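Local coordinates for probable leucine/isoleucine/valine-binding protein (Rhodopirellula baltica, PDB 4KV7) that probably binds branched-chain amino acids or related small ligands as the periplasmic solute-binding component of an ABC transporter, at residues F113-A119 / I132-Y138; C229-R234 / L256-L260; V251-A255 / P298-V302; N265-Q271 / V360-G366; L282-Y286 / S303-I308. The protein carries 1 engineered substitution. Numbering follows the deposited sequence.

Overall arrangement
Contact 1 closes the short loop between residues 119 and 132, where two adjacent strands of the probable N-terminal lobe lead toward the first passage between the lobes. Contact 2 follows in series and pairs two neighbouring helices on the other lobe's sheet. Contact 3 crosses it along the chain: it starts from the same helix, 253-260, and reaches forward to the beginning of helix 301-319. Contact 4 closes the long excursion between residues 271 and 360 by pairing two sheet strands, and it too crosses contact 3. Contact 5 lies wholly within that excursion, packs helix 281-293 on helix 301-319, and crosses contact 3. A salt bridge from Arg135 to Glu305 ties contact 1 to contact 5.

Contact 1 (F113-A119 / I132-Y138); sequences FGAFTGA and INYRASY. With FMT (formic acid), chain B.
This is a buried loop-to-loop contact beside the probable ligand cleft of a type I periplasmic-binding-protein fold, where two neighbouring parallel strands end and the chain leaves the sheet. The Phe113-Ile132 parallel bridge (CA-CA 4.9 Å) is the last of the ladder: Gly114 N donates to Ile132 O at 2.9 Å, and Phe113 CD1 packs on Ile132 CG2 at 3.9 Å. Gly114 turns away with positive phi (71°/31°), and water fills the gap. Water 3 accepts from Ala115 N (3.0 Å); water 1 from Arg135 N (3.0 Å).

Phe116 centres an inverse gamma turn. Arg135, chi1 p, points toward this loop and directs its guanidinium, NH1 foremost, at the Phe116 ring face in a cation-pi contact (CZ to centroid 4.5 Å, 16° off the normal), while its NE salt-bridges Glu305 of helix 301-319. Thr117 makes an ST turn, Ala119 N to Thr117 OG1 3.1 Å, and its hydroxyl bonds Thr95.

The loops close again at Gly118, whose O accepts from Tyr138 N (2.9 Å) at the start of helix 138-151, with Ser137 as N-cap. A CB on Gly118 would clash with Tyr138 N; its bare CA sits 3.6 Å above the Tyr138 ring centroid. Tyr138, chi1 m, reaches into a small-molecule site completed by Thr95 and Tyr68, where Tyr138 OH donates to O1 of formic acid, probably from the crystallisation liquor, at 2.6 Å.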
# COMPACT_ATOMS: atom_id res chain seq x y z
N PHE A 113 -6.19 -1.36 11.08
CA PHE A 113 -6.70 -2.17 9.98
C PHE A 113 -6.40 -1.58 8.61
O PHE A 113 -6.63 -0.39 8.37
CB PHE A 113 -8.22 -2.37 10.12
CG PHE A 113 -8.83 -3.09 8.95
CD1 PHE A 113 -8.47 -4.40 8.68
CD2 PHE A 113 -9.73 -2.46 8.09
CE1 PHE A 113 -8.98 -5.07 7.59
CE2 PHE A 113 -10.25 -3.13 7.00
CZ PHE A 113 -9.88 -4.43 6.74
N GLY A 114 -5.86 -2.41 7.72
CA GLY A 114 -5.69 -2.04 6.33
C GLY A 114 -4.63 -1.00 6.05
O GLY A 114 -4.74 -0.22 5.11
N ALA A 115 -3.58 -0.99 6.87
CA ALA A 115 -2.50 -0.03 6.66
C ALA A 115 -1.85 -0.18 5.28
O ALA A 115 -1.59 -1.30 4.81
CB ALA A 115 -1.46 -0.18 7.76
N PHE A 116 -1.59 0.95 4.63
CA PHE A 116 -0.93 0.99 3.32
C PHE A 116 0.57 0.83 3.54
O PHE A 116 1.33 1.79 3.61
CB PHE A 116 -1.31 2.31 2.63
CG PHE A 116 -0.82 2.46 1.20
CD1 PHE A 116 0.39 3.08 0.92
CD2 PHE A 116 -1.61 2.05 0.14
CE1 PHE A 116 0.81 3.25 -0.38
CE2 PHE A 116 -1.18 2.22 -1.18
CZ PHE A 116 0.03 2.82 -1.43
N THR A 117 0.95 -0.43 3.73
CA THR A 117 2.34 -0.82 3.94
C THR A 117 2.41 -2.34 3.94
O THR A 117 1.63 -3.00 4.64
CB THR A 117 2.99 -0.30 5.27
OG1 THR A 117 4.07 -1.18 5.62
CG2 THR A 117 1.98 -0.24 6.41
N GLY A 118 3.34 -2.89 3.17
CA GLY A 118 3.57 -4.32 3.13
C GLY A 118 4.64 -4.82 4.07
O GLY A 118 5.12 -5.93 3.88
N ALA A 119 4.99 -4.04 5.09
CA ALA A 119 6.13 -4.39 5.91
C ALA A 119 5.90 -5.63 6.75
O ALA A 119 4.81 -5.88 7.27
CB ALA A 119 6.50 -3.23 6.81
N ILE A 132 -4.39 -5.87 11.64
CA ILE A 132 -5.08 -6.74 10.69
C ILE A 132 -4.96 -6.11 9.31
O ILE A 132 -5.26 -4.93 9.12
CB ILE A 132 -6.56 -6.93 11.07
CG1 ILE A 132 -6.64 -7.55 12.47
CG2 ILE A 132 -7.27 -7.80 10.05
CD1 ILE A 132 -8.05 -7.86 12.93
N ASN A 133 -4.46 -6.90 8.36
CA ASN A 133 -4.07 -6.42 7.05
C ASN A 133 -4.94 -6.96 5.94
O ASN A 133 -5.40 -8.10 5.99
CB ASN A 133 -2.62 -6.82 6.78
CG ASN A 133 -1.68 -6.36 7.87
OD1 ASN A 133 -1.51 -5.16 8.08
ND2 ASN A 133 -1.06 -7.32 8.56
N TYR A 134 -5.16 -6.13 4.91
CA TYR A 134 -5.71 -6.59 3.64
C TYR A 134 -4.60 -7.10 2.70
O TYR A 134 -4.67 -8.22 2.19
CB TYR A 134 -6.54 -5.48 2.93
CG TYR A 134 -6.57 -5.74 1.44
CD1 TYR A 134 -7.28 -6.81 0.93
CD2 TYR A 134 -5.83 -4.96 0.56
CE1 TYR A 134 -7.26 -7.11 -0.43
CE2 TYR A 134 -5.79 -5.25 -0.79
CZ TYR A 134 -6.51 -6.33 -1.28
OH TYR A 134 -6.49 -6.65 -2.63
N ARG A 135 -3.60 -6.26 2.46
CA ARG A 135 -2.72 -6.43 1.31
C ARG A 135 -1.60 -7.44 1.49
O ARG A 135 -1.12 -7.68 2.59
CB ARG A 135 -2.10 -5.08 0.91
CG ARG A 135 -1.34 -4.39 2.03
CD ARG A 135 -0.10 -3.64 1.56
NE ARG A 135 -0.44 -2.49 0.73
CZ ARG A 135 0.43 -1.81 -0.01
NH1 ARG A 135 0.00 -0.81 -0.76
NH2 ARG A 135 1.71 -2.14 -0.02
N ALA A 136 -1.16 -7.98 0.35
CA ALA A 136 0.05 -8.77 0.27
C ALA A 136 1.24 -7.95 0.77
O ALA A 136 1.18 -6.71 0.84
CB ALA A 136 0.29 -9.20 -1.17
N SER A 137 2.31 -8.64 1.11
CA SER A 137 3.48 -8.05 1.73
C SER A 137 4.57 -7.67 0.73
O SER A 137 4.56 -8.11 -0.42
CB SER A 137 4.07 -9.04 2.72
OG SER A 137 4.70 -10.09 2.00
N TYR A 138 5.55 -6.89 1.19
CA TYR A 138 6.71 -6.58 0.36
C TYR A 138 7.52 -7.85 0.06
O TYR A 138 8.09 -7.98 -1.03
CB TYR A 138 7.63 -5.50 0.96
CG TYR A 138 6.96 -4.15 1.14
CD1 TYR A 138 6.13 -3.62 0.15
CD2 TYR A 138 7.16 -3.41 2.29
CE1 TYR A 138 5.53 -2.38 0.31
CE2 TYR A 138 6.57 -2.18 2.45
CZ TYR A 138 5.74 -1.67 1.46
OH TYR A 138 5.09 -0.47 1.60
C FMT B . 6.39 2.26 3.25
O1 FMT B . 5.96 1.13 3.50
O2 FMT B . 6.73 3.10 4.09
O HOH W 1 -3.66 -3.90 4.39
O HOH W 2 -1.16 -3.96 5.62
O HOH W 3 -2.91 -2.85 9.14

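Contact 2 (C229-R234 / L256-L260); sequences CSKLIR and LQRSL
Leu260, with chi1 m and chi2 t, reaches across to helix 226-238 and overlaps three of its residues: Leu260 CD2 lies 3.5 Å from Ser230 O and 3.7 Å from Arg234 CG, while Leu260 CD1 meets Ile233 CD1 at 3.7 Å. Both segments are regular helix, their axes 9.7 Å apart at closest approach and crossing at -44°. These are the helices of two successive beta-alpha units, packed side by side on one face of an alpha/beta sheet.

Leu256 (chi1 t, chi2 p) fills the other end, its CD1 lying 3.3 Å from Ser230 OG and 4.1 Å from Cys229 CB. Ser230 points at the neighbouring helix, and at this small residue the CA atoms of Ser230 and Leu260 approach to 6.1 Å; its hydroxyl bonds Tyr226 O within its own helix. Toward solvent, extended Arg234 donates from NH2 to Ser259 O at 2.9 Å. Water 5 accepts from Arg234 NH2 (2.9 Å) and donates to Leu260 O (2.7 Å).

Leucine and isoleucine methyls thus form the inner side of the interface, facing Ile267 and the sheet, while arginine and water satisfy carbonyls at the C-terminal end of helix 253-260, which no further helical turn would occupy.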
# COMPACT_ATOMS: atom_id res chain seq x y z
N CYS A 229 11.78 8.18 -6.79
CA CYS A 229 11.91 7.18 -7.84
C CYS A 229 11.87 7.81 -9.22
O CYS A 229 12.63 7.41 -10.12
CB CYS A 229 10.85 6.10 -7.68
SG CYS A 229 11.16 5.02 -6.26
N SER A 230 11.03 8.82 -9.41
CA SER A 230 10.97 9.52 -10.69
C SER A 230 12.29 10.21 -10.98
O SER A 230 12.80 10.16 -12.11
CB SER A 230 9.87 10.57 -10.69
OG SER A 230 8.60 9.97 -10.64
N LYS A 231 12.86 10.87 -9.98
CA LYS A 231 14.13 11.54 -10.16
C LYS A 231 15.25 10.56 -10.46
O LYS A 231 16.10 10.82 -11.31
CB LYS A 231 14.47 12.38 -8.93
CG LYS A 231 15.77 13.14 -9.09
CD LYS A 231 15.96 14.20 -8.04
CE LYS A 231 17.33 14.82 -8.16
NZ LYS A 231 17.60 15.69 -6.99
N LEU A 232 15.27 9.44 -9.76
CA LEU A 232 16.26 8.40 -10.01
C LEU A 232 16.20 7.92 -11.46
O LEU A 232 17.22 7.80 -12.13
CB LEU A 232 16.04 7.26 -9.02
CG LEU A 232 17.03 6.08 -8.98
CD1 LEU A 232 16.80 5.11 -10.13
CD2 LEU A 232 18.47 6.55 -8.93
N ILE A 233 14.99 7.63 -11.94
CA ILE A 233 14.83 7.15 -13.31
C ILE A 233 15.28 8.19 -14.34
O ILE A 233 15.97 7.85 -15.31
CB ILE A 233 13.40 6.69 -13.57
CG1 ILE A 233 13.16 5.39 -12.79
CG2 ILE A 233 13.17 6.47 -15.06
CD1 ILE A 233 11.71 5.02 -12.66
N ARG A 234 14.91 9.45 -14.13
CA ARG A 234 15.34 10.52 -15.02
C ARG A 234 16.86 10.62 -15.05
O ARG A 234 17.46 10.74 -16.11
CB ARG A 234 14.76 11.87 -14.59
CG ARG A 234 13.30 12.07 -14.95
CD ARG A 234 12.87 13.52 -14.79
NE ARG A 234 11.44 13.68 -15.04
CZ ARG A 234 10.90 13.86 -16.24
NH1 ARG A 234 11.67 13.91 -17.32
NH2 ARG A 234 9.58 13.99 -16.36
N LEU A 256 3.78 7.97 -10.32
CA LEU A 256 5.05 7.79 -11.00
C LEU A 256 4.90 8.04 -12.50
O LEU A 256 5.71 8.75 -13.11
CB LEU A 256 5.54 6.36 -10.76
CG LEU A 256 6.88 5.99 -11.39
CD1 LEU A 256 8.04 6.67 -10.67
CD2 LEU A 256 7.06 4.49 -11.37
N GLN A 257 3.84 7.49 -13.10
CA GLN A 257 3.61 7.67 -14.52
C GLN A 257 3.33 9.13 -14.86
O GLN A 257 3.80 9.64 -15.87
CB GLN A 257 2.46 6.78 -15.01
CG GLN A 257 2.16 6.97 -16.49
CD GLN A 257 1.25 5.91 -17.07
OE1 GLN A 257 0.42 5.33 -16.37
NE2 GLN A 257 1.41 5.64 -18.37
N ARG A 258 2.57 9.81 -14.00
CA ARG A 258 2.24 11.21 -14.21
C ARG A 258 3.50 12.07 -14.19
O ARG A 258 3.65 12.99 -14.98
CB ARG A 258 1.24 11.68 -13.15
CG ARG A 258 0.72 13.10 -13.30
CD ARG A 258 -0.25 13.41 -12.15
NE ARG A 258 -0.88 12.20 -11.63
CZ ARG A 258 -0.81 11.80 -10.37
NH1 ARG A 258 -0.15 12.51 -9.47
NH2 ARG A 258 -1.42 10.67 -10.00
N SER A 259 4.42 11.76 -13.28
CA SER A 259 5.65 12.54 -13.16
C SER A 259 6.60 12.30 -14.33
O SER A 259 7.22 13.23 -14.84
CB SER A 259 6.35 12.21 -11.84
OG SER A 259 7.59 12.91 -11.76
N LEU A 260 6.71 11.05 -14.75
CA LEU A 260 7.71 10.67 -15.75
C LEU A 260 7.24 10.78 -17.19
O LEU A 260 8.07 10.90 -18.10
CB LEU A 260 8.19 9.24 -15.51
CG LEU A 260 9.15 9.06 -14.35
CD1 LEU A 260 9.40 7.58 -14.13
CD2 LEU A 260 10.45 9.79 -14.62
O HOH W 4 9.89 13.93 -13.21
O HOH W 5 8.85 13.23 -19.10

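Contact 3 (V251-A255 / P298-V302); sequences VGADA and PLSFV
Both segments run from an irregular lead-in to the first turn of a helix, and they meet near those N termini, with the CA atoms of Asp254 and Ser300 6.2 Å apart. In 251-255 the turn comes at Gly252, the N-cap, whose phi/psi of 91°/82° would press a CB against the preceding carbonyl O; Ala253 onward is helical. In 298-302, Pro298 and Leu299 are extended and Ser300 is more so (-157°/160°) before Phe301 opens helix 301-319. Ser300 is the N-cap there, with chi1 p directing its OG to Ser303 N.

The one direct hydrogen bond comes from Asp254, chi1 m, which points across the interface: its OD2 accepts from Phe301 N at 2.9 Å with an N-H...O angle of 160°. A carboxylate on an N-terminal amide without a carbonyl partner in its own helix is also well placed to interact favourably with the helix dipole. The same OD2 lies 3.3 Å from Ser300 CA and 3.2 Å from Phe301 CD2.

In the two-lobed periplasmic-binding-protein fold this is probably a contact between lobes, since helix 253-260 covers the sheet that contains strand 268-271, whereas helix 301-319 packs on helix 31-50 of the N-terminal lobe.

Phe301, chi1 m, turns its ring toward Ala253, whose CB is 4.1 Å from Phe301 CE2. Around that ring stand Gln271, His275 and Phe276, and Tyr286 OH probably hydrogen-bonds Ser300 N.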
# COMPACT_ATOMS: atom_id res chain seq x y z
N VAL A 251 5.27 2.66 -4.14
CA VAL A 251 5.81 3.77 -4.92
C VAL A 251 4.71 4.70 -5.40
O VAL A 251 4.87 5.92 -5.38
CB VAL A 251 6.63 3.25 -6.13
CG1 VAL A 251 7.06 4.39 -7.04
CG2 VAL A 251 7.84 2.46 -5.65
N GLY A 252 3.59 4.12 -5.82
CA GLY A 252 2.49 4.88 -6.39
C GLY A 252 2.64 4.96 -7.89
O GLY A 252 3.17 5.94 -8.42
N ALA A 253 2.22 3.90 -8.58
CA ALA A 253 2.47 3.77 -10.02
C ALA A 253 1.77 4.84 -10.82
O ALA A 253 2.27 5.27 -11.86
CB ALA A 253 2.07 2.38 -10.50
N ASP A 254 0.60 5.28 -10.37
CA ASP A 254 -0.11 6.32 -11.09
C ASP A 254 0.60 7.66 -10.97
O ASP A 254 0.78 8.37 -11.96
CB ASP A 254 -1.56 6.38 -10.61
CG ASP A 254 -2.30 5.09 -10.89
OD1 ASP A 254 -2.51 4.79 -12.08
OD2 ASP A 254 -2.64 4.37 -9.92
N ALA A 255 1.06 7.98 -9.77
CA ALA A 255 1.83 9.21 -9.57
C ALA A 255 3.17 9.15 -10.30
O ALA A 255 3.65 10.15 -10.84
CB ALA A 255 2.04 9.47 -8.11
N PRO A 298 -9.20 11.21 -10.48
CA PRO A 298 -8.73 10.10 -11.31
C PRO A 298 -8.74 8.80 -10.53
O PRO A 298 -8.54 8.81 -9.31
CB PRO A 298 -7.29 10.50 -11.63
CG PRO A 298 -6.88 11.32 -10.45
CD PRO A 298 -8.11 12.11 -10.08
N LEU A 299 -8.97 7.69 -11.21
CA LEU A 299 -8.86 6.38 -10.58
C LEU A 299 -7.39 6.08 -10.31
O LEU A 299 -6.50 6.60 -10.99
CB LEU A 299 -9.45 5.31 -11.48
CG LEU A 299 -10.90 5.53 -11.90
CD1 LEU A 299 -11.39 4.37 -12.74
CD2 LEU A 299 -11.79 5.74 -10.68
N SER A 300 -7.11 5.25 -9.31
CA SER A 300 -5.74 4.83 -9.03
C SER A 300 -5.71 3.53 -8.27
O SER A 300 -6.70 3.13 -7.64
CB SER A 300 -5.00 5.91 -8.23
OG SER A 300 -5.48 6.02 -6.90
N PHE A 301 -4.57 2.85 -8.31
CA PHE A 301 -4.42 1.65 -7.50
C PHE A 301 -4.53 1.98 -6.01
O PHE A 301 -4.94 1.14 -5.22
CB PHE A 301 -3.09 0.94 -7.76
CG PHE A 301 -2.85 0.59 -9.21
CD1 PHE A 301 -3.59 -0.42 -9.83
CD2 PHE A 301 -1.90 1.26 -9.94
CE1 PHE A 301 -3.37 -0.72 -11.17
CE2 PHE A 301 -1.68 0.96 -11.28
CZ PHE A 301 -2.41 -0.04 -11.89
N VAL A 302 -4.13 3.20 -5.64
CA VAL A 302 -4.13 3.60 -4.25
C VAL A 302 -5.55 3.75 -3.73
O VAL A 302 -5.91 3.19 -2.68
CB VAL A 302 -3.32 4.90 -4.05
CG1 VAL A 302 -3.36 5.32 -2.59
CG2 VAL A 302 -1.87 4.72 -4.51

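Contact 4 (N265-Q271 / V360-G366); sequences NGIVATQ and VWPVLIG
Six backbone hydrogen bonds join the segments into an antiparallel ladder within the mixed sheet of the second lobe, an alpha/beta sheet to which the returning strand 361-365 adds the antiparallel element. Ala269 N donates to Val363 O and Val363 N to Ala269 O, both at 2.9 Å; Gln271 N reaches Trp361 O at 2.9 Å and Trp361 N reaches Gln271 O at 2.8 Å. Ahead of strand 268-271 the ladder continues with Ile365 N to Ile267 O (2.9 Å) and Gly266 N to Ile365 O (2.8 Å).

Ala269-Val363 and Gln271-Trp361 are therefore hydrogen-bonded pairs, CA-CA 5.4 and 4.9 Å, while Val268-Leu364 and Thr270-Pro362 are non-hydrogen-bonded pairs at 4.7 and 4.2 Å. Proline is tolerated at 362 because its nitrogen faces away from strand 268-271. The strand axes approach to 4.4 Å at 152°, and strand 370-372 continues the sheet beyond 361-365.

On the face of Ala269 and Gln271, Ala269 CB meets Val363 CG2 at 4.2 Å and Gln271 CG meets Val363 CG1 at 4.1 Å, beneath helix 253-260 and Phe301. On the face of Val268 and Thr270, Thr270 packs near Pro362 and Trp375 while its hydroxyl bonds Glu141. Leu364, chi1 t and chi2 p, leans back across its partner strand, so that Leu364 CD1 lies 4.0 Å from Val268 CG2.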
# COMPACT_ATOMS: atom_id res chain seq x y z
N ASN A 265 7.37 4.56 -19.63
CA ASN A 265 7.06 3.47 -20.56
C ASN A 265 8.03 2.31 -20.38
O ASN A 265 9.24 2.47 -20.55
CB ASN A 265 7.09 3.99 -22.00
CG ASN A 265 6.35 3.08 -22.97
OD1 ASN A 265 6.15 1.89 -22.72
ND2 ASN A 265 5.94 3.64 -24.11
N GLY A 266 7.49 1.15 -20.02
CA GLY A 266 8.32 -0.03 -19.84
C GLY A 266 8.57 -0.40 -18.39
O GLY A 266 9.04 -1.51 -18.12
N ILE A 267 8.25 0.49 -17.47
CA ILE A 267 8.40 0.19 -16.05
C ILE A 267 7.36 -0.85 -15.63
O ILE A 267 6.20 -0.78 -16.04
CB ILE A 267 8.24 1.45 -15.19
CG1 ILE A 267 9.38 2.43 -15.47
CG2 ILE A 267 8.21 1.11 -13.71
CD1 ILE A 267 9.23 3.74 -14.75
N VAL A 268 7.78 -1.81 -14.81
CA VAL A 268 6.86 -2.80 -14.25
C VAL A 268 6.63 -2.43 -12.79
O VAL A 268 7.56 -2.05 -12.09
CB VAL A 268 7.45 -4.22 -14.35
CG1 VAL A 268 6.62 -5.22 -13.57
CG2 VAL A 268 7.55 -4.64 -15.82
N ALA A 269 5.38 -2.50 -12.35
CA ALA A 269 5.05 -2.15 -10.97
C ALA A 269 4.10 -3.19 -10.40
O ALA A 269 3.04 -3.45 -10.97
CB ALA A 269 4.43 -0.74 -10.89
N THR A 270 4.47 -3.77 -9.26
CA THR A 270 3.62 -4.76 -8.64
C THR A 270 2.55 -4.08 -7.78
O THR A 270 2.86 -3.18 -6.99
CB THR A 270 4.41 -5.76 -7.79
OG1 THR A 270 5.35 -5.07 -6.96
CG2 THR A 270 5.18 -6.72 -8.67
N GLN A 271 1.31 -4.52 -7.94
CA GLN A 271 0.19 -3.99 -7.16
C GLN A 271 -0.38 -5.04 -6.23
O GLN A 271 -0.25 -6.24 -6.46
CB GLN A 271 -0.90 -3.47 -8.10
CG GLN A 271 -0.41 -2.50 -9.17
CD GLN A 271 0.37 -1.34 -8.59
OE1 GLN A 271 -0.07 -0.70 -7.64
NE2 GLN A 271 1.53 -1.06 -9.16
N VAL A 360 -0.50 -10.76 -5.80
CA VAL A 360 0.30 -9.68 -6.36
C VAL A 360 -0.07 -9.58 -7.83
O VAL A 360 0.00 -10.58 -8.57
CB VAL A 360 1.80 -9.97 -6.19
CG1 VAL A 360 2.65 -8.94 -6.93
CG2 VAL A 360 2.17 -10.03 -4.70
N TRP A 361 -0.47 -8.38 -8.26
CA TRP A 361 -0.88 -8.13 -9.63
C TRP A 361 0.13 -7.23 -10.31
O TRP A 361 0.11 -6.02 -10.09
CB TRP A 361 -2.21 -7.39 -9.65
CG TRP A 361 -3.46 -8.19 -9.41
CD1 TRP A 361 -4.24 -8.78 -10.36
CD2 TRP A 361 -4.10 -8.43 -8.15
NE1 TRP A 361 -5.33 -9.38 -9.77
CE2 TRP A 361 -5.26 -9.18 -8.42
CE3 TRP A 361 -3.81 -8.09 -6.83
CZ2 TRP A 361 -6.13 -9.59 -7.41
CZ3 TRP A 361 -4.67 -8.49 -5.83
CH2 TRP A 361 -5.82 -9.24 -6.13
N PRO A 362 1.03 -7.79 -11.13
CA PRO A 362 1.99 -6.92 -11.82
C PRO A 362 1.33 -6.13 -12.95
O PRO A 362 0.42 -6.64 -13.61
CB PRO A 362 3.02 -7.89 -12.38
CG PRO A 362 2.32 -9.18 -12.48
CD PRO A 362 1.24 -9.21 -11.43
N VAL A 363 1.77 -4.90 -13.15
CA VAL A 363 1.32 -4.11 -14.28
C VAL A 363 2.51 -3.58 -15.05
O VAL A 363 3.59 -3.38 -14.49
CB VAL A 363 0.37 -2.95 -13.88
CG1 VAL A 363 -0.83 -3.47 -13.08
CG2 VAL A 363 1.10 -1.85 -13.13
N LEU A 364 2.30 -3.39 -16.35
CA LEU A 364 3.29 -2.79 -17.22
C LEU A 364 2.81 -1.39 -17.58
O LEU A 364 1.71 -1.20 -18.10
CB LEU A 364 3.43 -3.63 -18.49
CG LEU A 364 4.39 -3.07 -19.55
CD1 LEU A 364 5.82 -3.01 -19.02
CD2 LEU A 364 4.32 -3.88 -20.84
N ILE A 365 3.64 -0.40 -17.28
CA ILE A 365 3.30 0.98 -17.61
C ILE A 365 3.67 1.24 -19.06
O ILE A 365 4.79 0.95 -19.49
CB ILE A 365 4.03 1.97 -16.69
CG1 ILE A 365 3.68 1.68 -15.22
CG2 ILE A 365 3.68 3.40 -17.07
CD1 ILE A 365 4.42 2.56 -14.23
N GLY A 366 2.72 1.77 -19.82
CA GLY A 366 2.93 2.05 -21.23
C GLY A 366 3.03 3.54 -21.48
O GLY A 366 3.40 4.30 -20.59

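Contact 5 (L282-Y286 / S303-I308); sequences LVREY and SLEGYI
Tyr286 is the main projection: with chi1 t its ring slides along helix 301-319 between Leu304 and Tyr307. Leu304 CA lies over one face of the Tyr286 ring, 3.9 Å from its centroid, and Leu304 CD1 touches Tyr286 CG at 3.6 Å. The ring's tip reaches Ser303, where Tyr286 OH donates to Ser303 OG at 2.6 Å.

Tyr307, chi1 t, answers from the other helix. Its ring covers the backbone bump of Tyr286, whose CA sits 3.8 Å from the Tyr307 centroid, and receives the edge of the Tyr286 ring in an offset edge-to-face pair (centroids 5.7 Å, planes 60°). These helices, probably part of the N-terminal lobe as in other periplasmic binding proteins, cross steeply, at 104°, with axes 10.4 Å apart. Leu282, chi1 and chi2 both t, drops CD2 into the hollow lined by Leu304 CD1 (3.8 Å), Ile308 CG1 (3.6 Å) and Tyr307 CD2 (4.3 Å). At the far end of the ring, Tyr307 OH passes Glu285 CB at 3.5 Å and hydrogen-bonds Glu47 of helix 31-50.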
# COMPACT_ATOMS: atom_id res chain seq x y z
N LEU A 282 -15.95 -6.26 -7.87
CA LEU A 282 -15.52 -5.26 -6.89
C LEU A 282 -15.00 -4.01 -7.57
O LEU A 282 -15.26 -2.89 -7.11
CB LEU A 282 -14.43 -5.81 -5.97
CG LEU A 282 -13.90 -4.83 -4.91
CD1 LEU A 282 -13.47 -5.59 -3.69
CD2 LEU A 282 -12.73 -3.96 -5.40
N VAL A 283 -14.24 -4.20 -8.64
CA VAL A 283 -13.65 -3.05 -9.32
C VAL A 283 -14.71 -2.21 -10.00
O VAL A 283 -14.62 -0.98 -9.98
CB VAL A 283 -12.53 -3.47 -10.29
CG1 VAL A 283 -11.95 -2.25 -10.98
CG2 VAL A 283 -11.43 -4.22 -9.55
N ARG A 284 -15.72 -2.83 -10.58
CA ARG A 284 -16.82 -2.07 -11.17
C ARG A 284 -17.54 -1.26 -10.08
O ARG A 284 -17.93 -0.11 -10.30
CB ARG A 284 -17.81 -2.99 -11.89
CG ARG A 284 -17.16 -3.82 -12.98
CD ARG A 284 -18.20 -4.54 -13.82
NE ARG A 284 -19.07 -5.41 -13.03
CZ ARG A 284 -19.66 -6.51 -13.51
NH1 ARG A 284 -19.47 -6.89 -14.76
NH2 ARG A 284 -20.45 -7.24 -12.73
N GLU A 285 -17.69 -1.86 -8.91
CA GLU A 285 -18.30 -1.19 -7.76
C GLU A 285 -17.45 -0.02 -7.27
O GLU A 285 -17.97 1.04 -6.91
CB GLU A 285 -18.59 -2.21 -6.65
CG GLU A 285 -19.77 -3.13 -6.97
CD GLU A 285 -19.79 -4.44 -6.20
OE1 GLU A 285 -18.85 -4.73 -5.44
OE2 GLU A 285 -20.76 -5.20 -6.36
N TYR A 286 -16.14 -0.21 -7.24
CA TYR A 286 -15.21 0.87 -6.96
C TYR A 286 -15.41 2.03 -7.93
O TYR A 286 -15.51 3.18 -7.51
CB TYR A 286 -13.77 0.35 -7.06
CG TYR A 286 -12.72 1.42 -7.26
CD1 TYR A 286 -12.34 2.27 -6.23
CD2 TYR A 286 -12.08 1.56 -8.49
CE1 TYR A 286 -11.36 3.24 -6.43
CE2 TYR A 286 -11.11 2.52 -8.70
CZ TYR A 286 -10.75 3.35 -7.67
OH TYR A 286 -9.77 4.30 -7.91
N SER A 303 -6.39 4.50 -4.44
CA SER A 303 -7.76 4.63 -3.96
C SER A 303 -8.54 3.34 -4.08
O SER A 303 -9.45 3.11 -3.29
CB SER A 303 -8.50 5.79 -4.62
OG SER A 303 -8.54 5.67 -6.03
N LEU A 304 -8.22 2.48 -5.05
CA LEU A 304 -8.85 1.17 -5.10
C LEU A 304 -8.53 0.38 -3.84
O LEU A 304 -9.41 -0.25 -3.26
CB LEU A 304 -8.41 0.41 -6.35
CG LEU A 304 -8.85 -1.05 -6.46
CD1 LEU A 304 -10.37 -1.18 -6.34
CD2 LEU A 304 -8.40 -1.62 -7.79
N GLU A 305 -7.28 0.43 -3.37
CA GLU A 305 -6.95 -0.22 -2.11
C GLU A 305 -7.74 0.38 -0.94
O GLU A 305 -8.25 -0.36 -0.09
CB GLU A 305 -5.44 -0.17 -1.84
CG GLU A 305 -5.02 -0.93 -0.59
CD GLU A 305 -3.52 -1.04 -0.42
OE1 GLU A 305 -2.76 -0.65 -1.35
OE2 GLU A 305 -3.07 -1.50 0.66
N GLY A 306 -7.85 1.70 -0.88
CA GLY A 306 -8.61 2.33 0.18
C GLY A 306 -10.07 1.92 0.16
O GLY A 306 -10.69 1.65 1.20
N TYR A 307 -10.64 1.84 -1.03
CA TYR A 307 -12.01 1.39 -1.21
C TYR A 307 -12.20 -0.04 -0.71
O TYR A 307 -13.18 -0.35 -0.04
CB TYR A 307 -12.43 1.54 -2.68
CG TYR A 307 -13.81 1.01 -2.96
CD1 TYR A 307 -14.94 1.76 -2.67
CD2 TYR A 307 -13.98 -0.26 -3.51
CE1 TYR A 307 -16.20 1.26 -2.91
CE2 TYR A 307 -15.24 -0.76 -3.77
CZ TYR A 307 -16.34 -0.00 -3.46
OH TYR A 307 -17.58 -0.54 -3.73
N ILE A 308 -11.27 -0.93 -1.05
CA ILE A 308 -11.31 -2.31 -0.58
C ILE A 308 -11.26 -2.39 0.94
O ILE A 308 -12.05 -3.11 1.56
CB ILE A 308 -10.16 -3.12 -1.20
CG1 ILE A 308 -10.46 -3.36 -2.67
CG2 ILE A 308 -9.96 -4.45 -0.45
CD1 ILE A 308 -9.28 -3.83 -3.50